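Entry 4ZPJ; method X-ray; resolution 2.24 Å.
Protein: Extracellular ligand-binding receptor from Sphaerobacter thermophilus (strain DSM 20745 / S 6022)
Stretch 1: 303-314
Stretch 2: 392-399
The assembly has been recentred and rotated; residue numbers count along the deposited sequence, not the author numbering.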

# COMPACT_ATOMS: atom_id res chain seq x y z
N LEU A 303 6.16 15.68 -11.31
CA LEU A 303 4.86 15.21 -10.94
C LEU A 303 4.75 15.02 -9.44
O LEU A 303 5.61 14.47 -8.79
CB LEU A 303 4.56 13.86 -11.67
CG LEU A 303 3.84 13.95 -13.03
CD1 LEU A 303 4.19 15.22 -13.78
CD2 LEU A 303 3.94 12.72 -13.92
N VAL A 304 3.64 15.46 -8.91
CA VAL A 304 3.34 15.31 -7.49
C VAL A 304 2.39 14.14 -7.28
O VAL A 304 1.43 13.97 -8.04
CB VAL A 304 2.70 16.65 -6.99
CG1 VAL A 304 1.92 16.43 -5.75
CG2 VAL A 304 3.78 17.69 -6.75
N SER A 305 2.63 13.37 -6.22
CA SER A 305 1.78 12.27 -5.83
C SER A 305 1.73 12.08 -4.30
O SER A 305 2.67 12.38 -3.58
CB SER A 305 2.27 10.95 -6.47
OG SER A 305 3.49 10.55 -5.92
N GLY A 306 0.62 11.51 -3.83
CA GLY A 306 0.55 10.99 -2.49
C GLY A 306 1.12 9.61 -2.44
O GLY A 306 0.95 8.81 -3.37
N THR A 307 1.83 9.30 -1.38
CA THR A 307 2.34 7.95 -1.18
C THR A 307 2.49 7.56 0.29
O THR A 307 2.51 8.40 1.21
CB THR A 307 3.70 7.74 -1.89
OG1 THR A 307 4.00 6.31 -1.98
CG2 THR A 307 4.81 8.48 -1.18
N LEU A 308 2.62 6.27 0.48
CA LEU A 308 2.78 5.67 1.80
C LEU A 308 4.23 5.85 2.29
O LEU A 308 4.49 5.96 3.47
CB LEU A 308 2.40 4.20 1.68
CG LEU A 308 1.60 3.45 2.73
CD1 LEU A 308 0.25 4.02 3.08
CD2 LEU A 308 1.46 2.02 2.20
N TYR A 309 5.19 5.86 1.37
CA TYR A 309 6.60 5.78 1.76
C TYR A 309 7.48 6.09 0.58
O TYR A 309 7.16 5.69 -0.54
CB TYR A 309 7.01 4.39 2.32
CG TYR A 309 8.47 4.41 2.81
CD1 TYR A 309 8.86 5.20 3.86
CD2 TYR A 309 9.44 3.70 2.17
CE1 TYR A 309 10.19 5.29 4.26
CE2 TYR A 309 10.76 3.78 2.55
CZ TYR A 309 11.14 4.58 3.57
OH TYR A 309 12.50 4.62 3.95
N THR A 310 8.60 6.76 0.85
CA THR A 310 9.70 6.87 -0.08
C THR A 310 10.96 6.76 0.75
O THR A 310 11.01 7.31 1.84
CB THR A 310 9.72 8.25 -0.78
OG1 THR A 310 10.93 8.45 -1.48
CG2 THR A 310 9.51 9.45 0.26
N ALA A 311 11.97 6.06 0.20
CA ALA A 311 13.29 5.93 0.73
C ALA A 311 14.06 7.26 0.94
O ALA A 311 15.06 7.32 1.72
CB ALA A 311 14.06 4.97 -0.15
N TYR A 312 13.58 8.33 0.32
CA TYR A 312 14.20 9.66 0.52
C TYR A 312 13.57 10.46 1.65
O TYR A 312 13.81 11.67 1.74
CB TYR A 312 14.22 10.47 -0.79
CG TYR A 312 15.11 9.75 -1.82
CD1 TYR A 312 16.52 9.97 -1.89
CD2 TYR A 312 14.58 8.74 -2.58
CE1 TYR A 312 17.31 9.23 -2.77
CE2 TYR A 312 15.35 8.01 -3.48
CZ TYR A 312 16.72 8.24 -3.56
OH TYR A 312 17.41 7.47 -4.44
N ASN A 313 12.79 9.82 2.52
CA ASN A 313 12.16 10.56 3.58
C ASN A 313 13.28 10.99 4.53
O ASN A 313 14.21 10.22 4.78
CB ASN A 313 11.11 9.71 4.28
CG ASN A 313 10.21 10.50 5.19
OD1 ASN A 313 10.07 11.71 5.06
ND2 ASN A 313 9.61 9.81 6.14
N ASP A 314 13.20 12.22 5.04
CA ASP A 314 14.37 12.80 5.70
C ASP A 314 14.21 12.67 7.19
O ASP A 314 14.34 13.64 7.93
CB ASP A 314 14.61 14.29 5.26
CG ASP A 314 13.42 15.26 5.59
OD1 ASP A 314 12.28 14.74 5.75
OD2 ASP A 314 13.59 16.55 5.60
N THR A 392 -2.07 6.80 9.90
CA THR A 392 -0.66 6.93 9.55
C THR A 392 -0.34 8.23 8.81
O THR A 392 -1.23 9.01 8.42
CB THR A 392 -0.29 5.69 8.72
OG1 THR A 392 1.12 5.54 8.70
CG2 THR A 392 -0.94 5.70 7.24
N THR A 393 0.95 8.48 8.59
CA THR A 393 1.41 9.71 7.99
C THR A 393 1.48 9.43 6.48
O THR A 393 2.12 8.47 6.08
CB THR A 393 2.75 10.14 8.61
OG1 THR A 393 2.56 10.50 10.00
CG2 THR A 393 3.38 11.35 7.89
N ILE A 394 0.78 10.20 5.66
CA ILE A 394 0.89 10.07 4.22
C ILE A 394 1.88 11.13 3.72
O ILE A 394 1.82 12.25 4.19
CB ILE A 394 -0.46 10.29 3.54
CG1 ILE A 394 -1.48 9.27 4.06
CG2 ILE A 394 -0.32 10.25 2.02
CD1 ILE A 394 -1.09 7.81 3.80
N LEU A 395 2.76 10.76 2.76
CA LEU A 395 3.80 11.62 2.23
C LEU A 395 3.37 12.12 0.91
O LEU A 395 2.98 11.34 0.05
CB LEU A 395 5.14 10.90 2.09
CG LEU A 395 5.56 10.25 3.43
CD1 LEU A 395 6.69 9.25 3.30
CD2 LEU A 395 5.87 11.19 4.56
N LEU A 396 3.35 13.44 0.74
CA LEU A 396 3.20 14.03 -0.57
C LEU A 396 4.57 14.25 -1.19
O LEU A 396 5.37 14.99 -0.65
CB LEU A 396 2.54 15.38 -0.50
CG LEU A 396 1.04 15.50 -0.63
CD1 LEU A 396 0.83 16.96 -0.92
CD2 LEU A 396 0.39 14.69 -1.74
N CYS A 397 4.77 13.69 -2.37
CA CYS A 397 6.05 13.67 -2.98
C CYS A 397 6.07 14.21 -4.41
O CYS A 397 5.04 14.35 -5.08
CB CYS A 397 6.53 12.26 -3.02
SG CYS A 397 6.89 11.60 -1.39
N ARG A 398 7.27 14.50 -4.86
CA ARG A 398 7.50 14.88 -6.23
C ARG A 398 8.70 14.11 -6.72
O ARG A 398 9.70 13.96 -5.96
CB ARG A 398 7.81 16.36 -6.31
CG ARG A 398 7.90 16.81 -7.76
CD ARG A 398 7.97 18.33 -7.83
NE ARG A 398 9.08 18.86 -7.06
CZ ARG A 398 9.29 20.15 -6.82
NH1 ARG A 398 8.45 21.04 -7.33
NH2 ARG A 398 10.35 20.55 -6.09
N VAL A 399 8.59 13.62 -7.97
CA VAL A 399 9.70 12.96 -8.62
C VAL A 399 10.73 13.95 -9.05
O VAL A 399 10.43 14.88 -9.80
CB VAL A 399 9.26 12.22 -9.88
CG1 VAL A 399 10.47 11.58 -10.54
CG2 VAL A 399 8.20 11.18 -9.52
O HOH W 1 2.45 6.13 5.11

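Antiparallel strands alternate between pairs whose backbones hydrogen-bond to each other and pairs that do not, and the short ladder between strand 304-307 and strand 392-399 illustrates the rule. The strand directions differ by 146°, and their axes approach to 4.6 Å. Ser305 and Cys397 form one hydrogen-bonded pair, with Ser305 N to Cys397 O and Cys397 N to Ser305 O both at 2.8 Å. Two residues on, Thr307 N reaches Leu395 O at 2.7 Å, and Leu395 N returns to Thr307 O at 2.8 Å. A longer bond, Val399 N to Leu303 O at 3.2 Å, extends the ladder beyond the shorter strand. The intervening pairs, Val304 with Arg398 and Gly306 with Leu396, lie closer, with CA atoms 4.4 and 4.5 Å apart, and make CA-H...O contacts instead; Val304 CA stands 3.1 Å from Cys397 O. Past Thr307 the direct ladder gives way to a water that donates to both Leu308 O and Thr393 O, at 2.6 Å each.

Alternation also sorts the side chains. Ser305, Thr307, Leu395 and Cys397 share one face, where Cys397 SG lies 3.8 Å from the methyl Thr307 CG2 and also 3.8 Å from Thr310 CG2. Leu395 has the largest area covered by the opposing stretch: its CD1 packs 3.8 Å from Tyr309 CA and 4.1 Å from Asn313 ND2, as the chain after the strand folds over it. That chain then enters a type I turn from Thr310 to Asn313, closed by Asn313 N to Thr310 O at 3.2 Å.

On the other face, Gly306 has no side chain, and Leu396 CD2 comes within 3.8 Å of Gly306 CA. Farther along, Leu308 CD1 meets Ile394 CD1 at 4.1 Å, an apolar contact that needs no directional bond.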